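Local atomic coordinates of alpha-1,2-mannosyltransferase (Ktr4), putative (Neosartorya fumigata, PDB entry 7BOP), a protein that is a putative fungal mannosyltransferase, a member of the GT-A clan of glycosyltransferases, and holds guanosine-5'-diphosphate and a manganese ion in its pocket. Residues D82-L90 with Y190-Q198; N99-F110 with T122-V131. All blocks are in the same frame, centred on the assembly; numbering follows the deposited sequence.

Contact 1: residues D82-L90 with Y190-Q198. With MN (manganese (II) ion), chain G; GDP (guanosine-5'-diphosphate), chain H.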
loop_
_atom_site.group_PDB
_atom_site.type_symbol
_atom_site.label_atom_id
_atom_site.label_comp_id
_atom_site.label_asym_id
_atom_site.label_seq_id
_atom_site.Cartn_x
_atom_site.Cartn_y
_atom_site.Cartn_z
ATOM N N ASP A 82 8.624 1.681 17.452
ATOM C CA ASP A 82 8.765 1.889 16.004
ATOM C C ASP A 82 7.599 2.702 15.430
ATOM O O ASP A 82 7.807 3.520 14.531
ATOM C CB ASP A 82 8.893 0.552 15.275
ATOM C CG ASP A 82 10.241 -0.130 15.521
ATOM O OD1 ASP A 82 11.221 0.546 15.868
ATOM O OD2 ASP A 82 10.320 -1.355 15.338
ATOM N N LEU A 83 6.388 2.482 15.943
ATOM C CA LEU A 83 5.237 3.306 15.561
ATOM C C LEU A 83 5.473 4.777 15.915
ATOM O O LEU A 83 5.258 5.668 15.086
ATOM C CB LEU A 83 3.941 2.793 16.213
ATOM C CG LEU A 83 2.667 3.596 15.904
ATOM C CD1 LEU A 83 2.315 3.538 14.422
ATOM C CD2 LEU A 83 1.505 3.095 16.733
ATOM N N ILE A 84 5.945 5.035 17.132
ATOM C CA ILE A 84 6.236 6.409 17.575
ATOM C C ILE A 84 7.252 7.118 16.646
ATOM O O ILE A 84 7.043 8.275 16.291
ATOM C CB ILE A 84 6.728 6.455 19.055
ATOM C CG1 ILE A 84 5.644 5.970 20.042
ATOM C CG2 ILE A 84 7.222 7.848 19.440
ATOM C CD1 ILE A 84 4.332 6.716 20.029
ATOM N N SER A 85 8.334 6.440 16.253
ATOM C CA SER A 85 9.285 7.007 15.285
ATOM C C SER A 85 8.585 7.435 13.990
ATOM O O SER A 85 8.815 8.519 13.471
ATOM C CB SER A 85 10.377 5.994 14.937
ATOM O OG SER A 85 11.161 5.715 16.073
ATOM N N THR A 86 7.718 6.569 13.493
ATOM C CA THR A 86 6.960 6.850 12.287
ATOM C C THR A 86 6.010 8.039 12.443
ATOM O O THR A 86 5.957 8.908 11.580
ATOM C CB THR A 86 6.182 5.607 11.850
ATOM O OG1 THR A 86 7.127 4.572 11.536
ATOM C CG2 THR A 86 5.289 5.918 10.647
ATOM N N MET A 87 5.269 8.062 13.544
ATOM C CA MET A 87 4.359 9.169 13.847
ATOM C C MET A 87 5.098 10.504 13.879
ATOM O O MET A 87 4.617 11.484 13.320
ATOM C CB MET A 87 3.664 8.934 15.184
ATOM C CG MET A 87 2.626 7.833 15.177
ATOM S SD MET A 87 1.702 7.760 16.734
ATOM C CE MET A 87 0.697 9.233 16.601
ATOM N N LYS A 88 6.277 10.534 14.512
ATOM C CA LYS A 88 7.089 11.755 14.570
ATOM C C LYS A 88 7.405 12.287 13.174
ATOM O O LYS A 88 7.313 13.486 12.932
ATOM C CB LYS A 88 8.394 11.537 15.341
ATOM C CG LYS A 88 8.214 11.477 16.852
ATOM C CD LYS A 88 9.541 11.179 17.545
ATOM C CE LYS A 88 9.380 11.067 19.056
ATOM N NZ LYS A 88 8.964 12.362 19.663
ATOM N N ASP A 89 7.767 11.387 12.263
ATOM C CA ASP A 89 8.083 11.781 10.887
ATOM C C ASP A 89 6.850 12.289 10.157
ATOM O O ASP A 89 6.905 13.323 9.487
ATOM C CB ASP A 89 8.674 10.606 10.091
ATOM C CG ASP A 89 10.167 10.380 10.344
ATOM O OD1 ASP A 89 10.798 11.072 11.172
ATOM O OD2 ASP A 89 10.722 9.502 9.654
ATOM N N LEU A 90 5.750 11.548 10.253
ATOM C CA LEU A 90 4.544 11.918 9.514
ATOM C C LEU A 90 3.944 13.221 10.048
ATOM O O LEU A 90 3.521 14.094 9.275
ATOM C CB LEU A 90 3.521 10.778 9.497
ATOM C CG LEU A 90 2.325 10.972 8.548
ATOM C CD1 LEU A 90 2.743 11.533 7.197
ATOM C CD2 LEU A 90 1.591 9.661 8.366
ATOM N N TYR A 190 -8.275 6.994 3.209
ATOM C CA TYR A 190 -7.364 6.537 4.234
ATOM C C TYR A 190 -5.935 6.719 3.755
ATOM O O TYR A 190 -5.669 6.706 2.543
ATOM C CB TYR A 190 -7.637 5.069 4.588
ATOM C CG TYR A 190 -7.190 4.090 3.512
ATOM C CD1 TYR A 190 -7.978 3.858 2.393
ATOM C CD2 TYR A 190 -5.972 3.407 3.616
ATOM C CE1 TYR A 190 -7.572 2.980 1.397
ATOM C CE2 TYR A 190 -5.562 2.515 2.626
ATOM C CZ TYR A 190 -6.364 2.315 1.519
ATOM O OH TYR A 190 -5.980 1.453 0.520
ATOM N N TRP A 191 -5.040 6.897 4.717
ATOM C CA TRP A 191 -3.586 6.867 4.499
ATOM C C TRP A 191 -3.084 5.779 5.442
ATOM O O TRP A 191 -3.066 5.957 6.662
ATOM C CB TRP A 191 -2.958 8.231 4.810
ATOM C CG TRP A 191 -1.464 8.373 4.586
ATOM C CD1 TRP A 191 -0.529 7.376 4.528
ATOM C CD2 TRP A 191 -0.742 9.599 4.426
ATOM N NE1 TRP A 191 0.712 7.897 4.325
ATOM C CE2 TRP A 191 0.621 9.261 4.254
ATOM C CE3 TRP A 191 -1.115 10.949 4.389
ATOM C CZ2 TRP A 191 1.613 10.218 4.047
ATOM C CZ3 TRP A 191 -0.124 11.911 4.193
ATOM C CH2 TRP A 191 1.229 11.535 4.019
ATOM N N ARG A 192 -2.697 4.645 4.864
ATOM C CA ARG A 192 -2.171 3.527 5.623
ATOM C C ARG A 192 -0.714 3.773 6.003
ATOM O O ARG A 192 0.111 4.117 5.153
ATOM C CB ARG A 192 -2.295 2.226 4.823
ATOM C CG ARG A 192 -1.589 1.042 5.470
ATOM C CD ARG A 192 -1.955 -0.248 4.770
ATOM N NE ARG A 192 -0.968 -1.290 5.029
ATOM C CZ ARG A 192 -0.878 -2.434 4.352
ATOM N NH1 ARG A 192 -1.727 -2.715 3.363
ATOM N NH2 ARG A 192 0.079 -3.304 4.669
ATOM N N VAL A 193 -0.410 3.542 7.277
ATOM C CA VAL A 193 0.904 3.749 7.839
ATOM C C VAL A 193 1.332 2.478 8.570
ATOM O O VAL A 193 0.514 1.835 9.236
ATOM C CB VAL A 193 0.870 4.919 8.854
ATOM C CG1 VAL A 193 2.257 5.210 9.397
ATOM C CG2 VAL A 193 0.267 6.157 8.205
ATOM N N GLU A 194 2.613 2.129 8.450
ATOM C CA GLU A 194 3.207 1.034 9.202
ATOM C C GLU A 194 4.266 1.553 10.155
ATOM O O GLU A 194 4.883 2.579 9.886
ATOM C CB GLU A 194 3.885 0.032 8.263
ATOM C CG GLU A 194 2.910 -0.817 7.474
ATOM C CD GLU A 194 3.499 -2.110 6.913
ATOM O OE1 GLU A 194 2.719 -2.707 6.141
ATOM O OE2 GLU A 194 4.675 -2.538 7.215
ATOM N N PRO A 195 4.527 0.813 11.247
ATOM C CA PRO A 195 5.654 1.169 12.107
ATOM C C PRO A 195 7.007 0.981 11.408
ATOM O O PRO A 195 7.107 0.214 10.460
ATOM C CB PRO A 195 5.515 0.202 13.288
ATOM C CG PRO A 195 4.758 -0.951 12.753
ATOM C CD PRO A 195 3.833 -0.402 11.712
ATOM N N LYS A 196 8.010 1.724 11.869
ATOM C CA LYS A 196 9.382 1.632 11.404
ATOM C C LYS A 196 9.584 2.153 9.974
ATOM O O LYS A 196 10.503 1.720 9.287
ATOM C CB LYS A 196 9.906 0.197 11.534
ATOM C CG LYS A 196 11.407 0.115 11.795
ATOM C CD LYS A 196 11.836 -1.332 11.988
ATOM C CE LYS A 196 13.342 -1.509 11.873
ATOM N NZ LYS A 196 14.056 -1.051 13.093
ATOM N N VAL A 197 8.736 3.072 9.529
ATOM C CA VAL A 197 8.931 3.713 8.227
ATOM C C VAL A 197 9.370 5.143 8.449
ATOM O O VAL A 197 9.120 5.723 9.516
ATOM C CB VAL A 197 7.670 3.654 7.331
ATOM C CG1 VAL A 197 7.207 2.219 7.172
ATOM C CG2 VAL A 197 6.556 4.535 7.859
ATOM N N GLN A 198 10.020 5.715 7.443
ATOM C CA GLN A 198 10.443 7.111 7.501
ATOM C C GLN A 198 9.747 7.958 6.446
ATOM O O GLN A 198 9.466 7.496 5.336
ATOM C CB GLN A 198 11.954 7.237 7.316
ATOM C CG GLN A 198 12.797 6.301 8.168
ATOM C CD GLN A 198 14.276 6.592 8.007
ATOM O OE1 GLN A 198 14.778 7.563 8.555
ATOM N NE2 GLN A 198 14.973 5.777 7.221
HETATM MN MN MN G . 6.313 -3.602 7.538
HETATM P PB GDP H . 6.074 -6.555 6.285
HETATM O O1B GDP H . 7.394 -7.097 6.755
HETATM O O2B GDP H . 5.999 -5.019 6.245
HETATM O O3B GDP H . 5.492 -7.218 5.052
HETATM O O3A GDP H . 5.099 -7.051 7.488
HETATM P PA GDP H . 4.854 -6.280 8.895
HETATM O O1A GDP H . 5.262 -7.173 10.042
HETATM O O2A GDP H . 5.400 -4.841 8.764
HETATM O "O5'" GDP H . 3.246 -6.308 8.849
HETATM C "C5'" GDP H . 2.515 -5.435 7.988
HETATM C "C4'" GDP H . 1.622 -4.512 8.813
HETATM O "O4'" GDP H . 0.663 -5.299 9.525
HETATM C "C3'" GDP H . 2.355 -3.722 9.889
HETATM O "O3'" GDP H . 1.653 -2.481 10.064
HETATM C "C2'" GDP H . 2.277 -4.600 11.128
HETATM O "O2'" GDP H . 2.319 -3.837 12.333
HETATM C "C1'" GDP H . 0.929 -5.287 10.930
HETATM N N9 GDP H . 0.773 -6.680 11.414
HETATM C C8 GDP H . 1.309 -7.829 10.915
HETATM N N7 GDP H . 0.863 -8.899 11.616
HETATM C C5 GDP H . 0.025 -8.444 12.569
HETATM C C6 GDP H . -0.795 -9.027 13.652
HETATM O O6 GDP H . -0.780 -10.256 13.826
HETATM N N1 GDP H . -1.541 -8.206 14.422
HETATM C C2 GDP H . -1.565 -6.862 14.225
HETATM N N2 GDP H . -2.322 -6.064 15.022
HETATM N N3 GDP H . -0.828 -6.264 13.256
HETATM C C4 GDP H . -0.043 -6.988 12.420
HETATM O O HOH W 1 12.935 -2.840 15.390
HETATM O O HOH W 2 13.398 9.542 9.676
HETATM O O HOH W 3 10.842 6.613 11.590
HETATM O O HOH W 4 6.728 -2.331 9.494
HETATM O O HOH W 5 8.279 -4.624 8.287
#

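Contact 2: residues N99-F110 with T122-V131. With GDP (guanosine-5'-diphosphate), chain H.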
loop_
_atom_site.group_PDB
_atom_site.type_symbol
_atom_site.label_atom_id
_atom_site.label_comp_id
_atom_site.label_asym_id
_atom_site.label_seq_id
_atom_site.Cartn_x
_atom_site.Cartn_y
_atom_site.Cartn_z
ATOM N N ASN A 99 -3.620 17.997 10.778
ATOM C CA ASN A 99 -4.277 17.428 11.954
ATOM C C ASN A 99 -5.433 16.479 11.650
ATOM O O ASN A 99 -6.503 16.557 12.265
ATOM C CB ASN A 99 -4.718 18.550 12.903
ATOM C CG ASN A 99 -3.550 19.365 13.386
ATOM O OD1 ASN A 99 -2.709 18.864 14.124
ATOM N ND2 ASN A 99 -3.471 20.607 12.956
ATOM N N TYR A 100 -5.214 15.585 10.685
ATOM C CA TYR A 100 -6.145 14.496 10.444
ATOM C C TYR A 100 -6.027 13.464 11.580
ATOM O O TYR A 100 -4.951 13.301 12.170
ATOM C CB TYR A 100 -5.898 13.863 9.061
ATOM C CG TYR A 100 -6.561 14.604 7.939
ATOM C CD1 TYR A 100 -7.871 14.303 7.574
ATOM C CD2 TYR A 100 -5.900 15.620 7.245
ATOM C CE1 TYR A 100 -8.499 14.978 6.546
ATOM C CE2 TYR A 100 -6.526 16.307 6.217
ATOM C CZ TYR A 100 -7.824 15.975 5.868
ATOM O OH TYR A 100 -8.450 16.629 4.851
ATOM N N PRO A 101 -7.131 12.781 11.910
ATOM C CA PRO A 101 -7.089 11.811 13.007
ATOM C C PRO A 101 -6.311 10.535 12.669
ATOM O O PRO A 101 -6.201 10.168 11.488
ATOM C CB PRO A 101 -8.556 11.467 13.220
ATOM C CG PRO A 101 -9.174 11.649 11.880
ATOM C CD PRO A 101 -8.437 12.773 11.222
ATOM N N TRP A 102 -5.775 9.897 13.714
ATOM C CA TRP A 102 -5.157 8.576 13.627
ATOM C C TRP A 102 -6.130 7.528 14.152
ATOM O O TRP A 102 -6.695 7.690 15.251
ATOM C CB TRP A 102 -3.889 8.493 14.465
ATOM C CG TRP A 102 -2.725 9.274 13.995
ATOM C CD1 TRP A 102 -2.484 10.604 14.213
ATOM C CD2 TRP A 102 -1.595 8.772 13.271
ATOM N NE1 TRP A 102 -1.282 10.957 13.661
ATOM C CE2 TRP A 102 -0.713 9.855 13.075
ATOM C CE3 TRP A 102 -1.248 7.517 12.759
ATOM C CZ2 TRP A 102 0.500 9.721 12.385
ATOM C CZ3 TRP A 102 -0.042 7.380 12.077
ATOM C CH2 TRP A 102 0.816 8.477 11.894
ATOM N N ILE A 103 -6.329 6.457 13.378
ATOM C CA ILE A 103 -7.116 5.309 13.809
ATOM C C ILE A 103 -6.220 4.071 13.779
ATOM O O ILE A 103 -5.759 3.635 12.706
ATOM C CB ILE A 103 -8.379 5.112 12.947
ATOM C CG1 ILE A 103 -9.159 6.424 12.829
ATOM C CG2 ILE A 103 -9.279 4.046 13.551
ATOM C CD1 ILE A 103 -10.378 6.364 11.945
ATOM N N PHE A 104 -5.970 3.514 14.967
ATOM C CA PHE A 104 -5.146 2.325 15.131
ATOM C C PHE A 104 -6.015 1.078 15.237
ATOM O O PHE A 104 -7.071 1.099 15.888
ATOM C CB PHE A 104 -4.257 2.476 16.362
ATOM C CG PHE A 104 -3.379 3.690 16.309
ATOM C CD1 PHE A 104 -2.260 3.710 15.488
ATOM C CD2 PHE A 104 -3.677 4.825 17.061
ATOM C CE1 PHE A 104 -1.452 4.829 15.414
ATOM C CE2 PHE A 104 -2.865 5.949 16.997
ATOM C CZ PHE A 104 -1.744 5.952 16.178
ATOM N N PHE A 105 -5.576 0.008 14.573
ATOM C CA PHE A 105 -6.278 -1.277 14.551
ATOM C C PHE A 105 -5.381 -2.381 15.064
ATOM O O PHE A 105 -4.174 -2.377 14.827
ATOM C CB PHE A 105 -6.726 -1.618 13.135
ATOM C CG PHE A 105 -7.754 -0.672 12.588
ATOM C CD1 PHE A 105 -9.109 -0.904 12.805
ATOM C CD2 PHE A 105 -7.374 0.447 11.864
ATOM C CE1 PHE A 105 -10.061 -0.039 12.296
ATOM C CE2 PHE A 105 -8.327 1.322 11.359
ATOM C CZ PHE A 105 -9.672 1.076 11.567
ATOM N N ASN A 106 -5.984 -3.345 15.754
ATOM C CA ASN A 106 -5.254 -4.473 16.308
ATOM C C ASN A 106 -6.252 -5.604 16.567
ATOM O O ASN A 106 -7.397 -5.353 16.941
ATOM C CB ASN A 106 -4.511 -4.024 17.580
ATOM C CG ASN A 106 -3.555 -5.071 18.134
ATOM O OD1 ASN A 106 -3.455 -6.185 17.624
ATOM N ND2 ASN A 106 -2.848 -4.709 19.199
ATOM N N ASP A 107 -5.846 -6.838 16.284
ATOM C CA ASP A 107 -6.667 -8.014 16.593
ATOM C C ASP A 107 -6.837 -8.196 18.116
ATOM O O ASP A 107 -7.843 -8.726 18.564
ATOM C CB ASP A 107 -6.092 -9.286 15.952
ATOM C CG ASP A 107 -4.671 -9.581 16.390
ATOM O OD1 ASP A 107 -3.797 -8.710 16.218
ATOM O OD2 ASP A 107 -4.422 -10.690 16.895
ATOM N N LYS A 108 -5.845 -7.748 18.880
ATOM C CA LYS A 108 -5.891 -7.722 20.341
ATOM C C LYS A 108 -6.110 -6.300 20.867
ATOM O O LYS A 108 -5.940 -5.334 20.120
ATOM C CB LYS A 108 -4.589 -8.303 20.888
ATOM C CG LYS A 108 -4.387 -9.753 20.472
ATOM C CD LYS A 108 -2.966 -10.212 20.685
ATOM C CE LYS A 108 -2.764 -11.598 20.093
ATOM N NZ LYS A 108 -1.322 -11.965 20.128
ATOM N N PRO A 109 -6.503 -6.162 22.153
ATOM C CA PRO A 109 -6.697 -4.823 22.720
ATOM C C PRO A 109 -5.402 -4.027 22.841
ATOM O O PRO A 109 -4.359 -4.604 23.104
ATOM C CB PRO A 109 -7.262 -5.112 24.125
ATOM C CG PRO A 109 -7.824 -6.484 24.041
ATOM C CD PRO A 109 -6.906 -7.215 23.108
ATOM N N PHE A 110 -5.465 -2.710 22.657
ATOM C CA PHE A 110 -4.295 -1.869 22.889
ATOM C C PHE A 110 -4.094 -1.621 24.383
ATOM O O PHE A 110 -5.064 -1.466 25.118
ATOM C CB PHE A 110 -4.408 -0.524 22.157
ATOM C CG PHE A 110 -4.199 -0.617 20.664
ATOM C CD1 PHE A 110 -2.953 -0.971 20.140
ATOM C CD2 PHE A 110 -5.235 -0.327 19.783
ATOM C CE1 PHE A 110 -2.754 -1.041 18.767
ATOM C CE2 PHE A 110 -5.042 -0.402 18.414
ATOM C CZ PHE A 110 -3.803 -0.752 17.905
ATOM N N THR A 122 0.728 13.639 18.735
ATOM C CA THR A 122 -0.126 14.329 17.773
ATOM C C THR A 122 -1.118 15.222 18.499
ATOM O O THR A 122 -1.529 14.913 19.621
ATOM C CB THR A 122 -0.873 13.322 16.862
ATOM O OG1 THR A 122 -1.671 14.019 15.906
ATOM C CG2 THR A 122 -1.781 12.398 17.648
ATOM N N LYS A 123 -1.487 16.324 17.858
ATOM C CA LYS A 123 -2.563 17.189 18.354
ATOM C C LYS A 123 -3.918 16.698 17.889
ATOM O O LYS A 123 -4.940 17.145 18.407
ATOM C CB LYS A 123 -2.366 18.629 17.885
ATOM C CG LYS A 123 -1.014 19.233 18.239
ATOM C CD LYS A 123 -0.922 20.712 17.876
ATOM C CE LYS A 123 -1.194 21.028 16.394
ATOM N NZ LYS A 123 -0.320 20.305 15.428
ATOM N N ALA A 124 -3.945 15.801 16.895
ATOM C CA ALA A 124 -5.214 15.283 16.381
ATOM C C ALA A 124 -5.786 14.227 17.309
ATOM O O ALA A 124 -5.085 13.693 18.167
ATOM C CB ALA A 124 -5.035 14.708 14.983
ATOM N N LYS A 125 -7.060 13.904 17.101
ATOM C CA LYS A 125 -7.712 12.824 17.837
ATOM C C LYS A 125 -7.138 11.475 17.400
ATOM O O LYS A 125 -6.930 11.249 16.204
ATOM C CB LYS A 125 -9.225 12.808 17.599
ATOM C CG LYS A 125 -9.987 14.033 18.103
ATOM C CD LYS A 125 -10.110 15.131 17.048
ATOM C CE LYS A 125 -11.359 15.987 17.227
ATOM N NZ LYS A 125 -11.328 16.783 18.485
ATOM N N CYS A 126 -6.881 10.607 18.378
ATOM C CA CYS A 126 -6.487 9.227 18.154
ATOM C C CYS A 126 -7.618 8.302 18.554
ATOM O O CYS A 126 -8.243 8.513 19.591
ATOM C CB CYS A 126 -5.271 8.869 18.994
ATOM S SG CYS A 126 -3.748 9.639 18.441
ATOM N N TYR A 127 -7.850 7.266 17.754
ATOM C CA TYR A 127 -8.841 6.236 18.040
ATOM C C TYR A 127 -8.173 4.869 18.048
ATOM O O TYR A 127 -7.184 4.629 17.325
ATOM C CB TYR A 127 -9.967 6.275 17.012
ATOM C CG TYR A 127 -10.650 7.619 16.953
ATOM C CD1 TYR A 127 -11.760 7.906 17.763
ATOM C CD2 TYR A 127 -10.179 8.618 16.106
ATOM C CE1 TYR A 127 -12.383 9.147 17.707
ATOM C CE2 TYR A 127 -10.789 9.863 16.053
ATOM C CZ TYR A 127 -11.888 10.121 16.855
ATOM O OH TYR A 127 -12.477 11.357 16.784
ATOM N N TYR A 128 -8.720 3.977 18.872
ATOM C CA TYR A 128 -8.110 2.686 19.172
ATOM C C TYR A 128 -9.157 1.615 18.970
ATOM O O TYR A 128 -10.117 1.538 19.731
ATOM C CB TYR A 128 -7.563 2.694 20.601
ATOM C CG TYR A 128 -6.590 3.826 20.801
ATOM C CD1 TYR A 128 -5.254 3.699 20.411
ATOM C CD2 TYR A 128 -7.013 5.053 21.326
ATOM C CE1 TYR A 128 -4.363 4.753 20.555
ATOM C CE2 TYR A 128 -6.129 6.114 21.475
ATOM C CZ TYR A 128 -4.803 5.961 21.092
ATOM O OH TYR A 128 -3.921 7.000 21.245
ATOM N N GLU A 129 -8.995 0.827 17.908
ATOM C CA GLU A 129 -10.022 -0.111 17.466
ATOM C C GLU A 129 -9.497 -1.532 17.478
ATOM O O GLU A 129 -8.305 -1.779 17.233
ATOM C CB GLU A 129 -10.482 0.227 16.049
ATOM C CG GLU A 129 -11.064 1.616 15.891
ATOM C CD GLU A 129 -12.391 1.803 16.597
ATOM O OE1 GLU A 129 -13.121 0.821 16.815
ATOM O OE2 GLU A 129 -12.713 2.962 16.898
ATOM N N GLN A 130 -10.394 -2.470 17.760
ATOM C CA GLN A 130 -10.066 -3.876 17.693
ATOM C C GLN A 130 -10.687 -4.453 16.442
ATOM O O GLN A 130 -11.815 -4.106 16.089
ATOM C CB GLN A 130 -10.565 -4.624 18.926
ATOM C CG GLN A 130 -9.900 -5.978 19.092
ATOM C CD GLN A 130 -10.284 -6.676 20.383
ATOM O OE1 GLN A 130 -11.209 -6.256 21.068
ATOM N NE2 GLN A 130 -9.573 -7.753 20.715
ATOM N N VAL A 131 -9.952 -5.338 15.776
ATOM C CA VAL A 131 -10.481 -6.034 14.609
ATOM C C VAL A 131 -11.449 -7.115 15.101
ATOM O O VAL A 131 -11.068 -7.909 15.937
ATOM C CB VAL A 131 -9.354 -6.697 13.786
ATOM C CG1 VAL A 131 -9.940 -7.502 12.629
ATOM C CG2 VAL A 131 -8.382 -5.633 13.272
HETATM P PB GDP H . 6.074 -6.555 6.285
HETATM O O1B GDP H . 7.394 -7.097 6.755
HETATM O O2B GDP H . 5.999 -5.019 6.245
HETATM O O3B GDP H . 5.492 -7.218 5.052
HETATM O O3A GDP H . 5.099 -7.051 7.488
HETATM P PA GDP H . 4.854 -6.280 8.895
HETATM O O1A GDP H . 5.262 -7.173 10.042
HETATM O O2A GDP H . 5.400 -4.841 8.764
HETATM O "O5'" GDP H . 3.246 -6.308 8.849
HETATM C "C5'" GDP H . 2.515 -5.435 7.988
HETATM C "C4'" GDP H . 1.622 -4.512 8.813
HETATM O "O4'" GDP H . 0.663 -5.299 9.525
HETATM C "C3'" GDP H . 2.355 -3.722 9.889
HETATM O "O3'" GDP H . 1.653 -2.481 10.064
HETATM C "C2'" GDP H . 2.277 -4.600 11.128
HETATM O "O2'" GDP H . 2.319 -3.837 12.333
HETATM C "C1'" GDP H . 0.929 -5.287 10.930
HETATM N N9 GDP H . 0.773 -6.680 11.414
HETATM C C8 GDP H . 1.309 -7.829 10.915
HETATM N N7 GDP H . 0.863 -8.899 11.616
HETATM C C5 GDP H . 0.025 -8.444 12.569
HETATM C C6 GDP H . -0.795 -9.027 13.652
HETATM O O6 GDP H . -0.780 -10.256 13.826
HETATM N N1 GDP H . -1.541 -8.206 14.422
HETATM C C2 GDP H . -1.565 -6.862 14.225
HETATM N N2 GDP H . -2.322 -6.064 15.022
HETATM N N3 GDP H . -0.828 -6.264 13.256
HETATM C C4 GDP H . -0.043 -6.988 12.420
HETATM O O HOH W 6 -0.885 17.199 15.131
HETATM O O HOH W 7 -7.989 16.246 14.693
HETATM O O HOH W 8 -9.797 -10.005 17.087
HETATM O O HOH W 9 -7.616 -3.128 19.700
#

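Contact 1: residues D82-L90 with Y190-Q198
Thr86 faces the loop after strand 189-192 with both branches of its side chain. OG1, beside the backbone N (chi1 -63°), accepts the N-H of Val197 at 3.0 Å in a moderately bent bond, a hydroxyl acceptor that satisfies a loop amide. The same rotation presses CG2 against CG1 of Val193 and CG2 of Val197, each 3.4 Å away and tighter than usual van der Waals contact; a threonine supplies exactly this pairing of hydroxyl and methyl. One helical turn on, CD1 of Leu90 lies 3.5 Å from CH2 of Trp191, while its CD2 lies above one face of the indole, toward the ring's rim. Pro195, stiff and short, sets its CB 3.6 Å from Leu83 N.

The solvent side is looser. Asp82 and Lys196 run side by side, but OD1 and NZ stay 4.3 Å apart; a water joins OD2 of the aspartate to NZ of the lysine. Asp89, also salt-bridged to Arg92, shares another water with Gln198, whose NE2 bonds to Asn342.

Glu194 is buried and points away from the helix; its OE2 binds the manganese ion (2.0 Å), together with His343 and both GDP phosphates, consistent with the metal-binding motif of GT-A folds. Helix 80-98 packs against strand 69-74, whose Leu71 touches Leu90 and Trp191, while helix 112-119 covers Leu83 with Phe114 and Thr118.

Contact 2: residues N99-F110 with T122-V131
The backbone oxygen of Asp107 is gripped twice: NE2 of Gln130 donates to it at 2.9 Å, and a water that also donates to Val131 O adds a second bond. Gln130 is long enough for this because its chain is fully extended, with CG anti to the backbone N (chi1 -163°); Asp107 O lies in its amide plane, although NE2 sits above the plane of that carbonyl. Behind this clasp strands 102-106 and 126-130 run parallel. Phe104 N donates to Tyr127 O at 2.9 Å, with an almost straight N-H...O line, and Phe104 O receives Glu129 N, giving the staggered ladder of a parallel pair.

On the face carrying Trp102, Phe104 and Tyr128, large flat side chains pack against helices 80-98 and 112-119. The Phe104 and Tyr128 rings lie side by side, planes 21° apart but slid so that they barely overlap, and CD2 of Phe104 meets CE1 of Tyr128 at 3.6 Å. The small, polarisable SG of Cys126 fits at the edge of Phe104. The Phe110 side chain runs at about a right angle to that of Tyr128, its CD2 against Tyr128 CB. At the far end Asn99, whose positive phi suits an asparagine closing a helix, offers a lone pair of OD1 to Lys123 NZ; its ND2 bonds to Tyr57 O, and the lysine also to Ser96 O.

At the C-terminal end of strand 102-106, Asn106 OD1 accepts Lys108 N in an Asx turn and N2 of GDP at 2.8 Å, while Asp107 OD1 accepts GDP N1 at 2.9 Å. Two acceptors set against the N1 and N2 donors imply a site matched to the hydrogen-bonding edge of guanine.

The centres of the two contacts are about 13 Å apart, and both reach one mixed sheet. Along the chain, segment 82-90 comes first, then both segments of contact 2, and finally 190-198, so the beta-alpha-beta unit 102-106, 112-119, 126-130 is completed before the chain returns. In the sheet, strand 69-74 stands between 189-192 and 102-106, with 126-130 beyond. The contacts meet directly where helix 80-98 packs on strand 102-106: Leu83 and Met87 touch Phe104, and Met87 and Leu90 touch Trp102. This Rossmann-like arrangement brings contact 1 to the metal, diphosphate and ribose of GDP and contact 2 to its guanine.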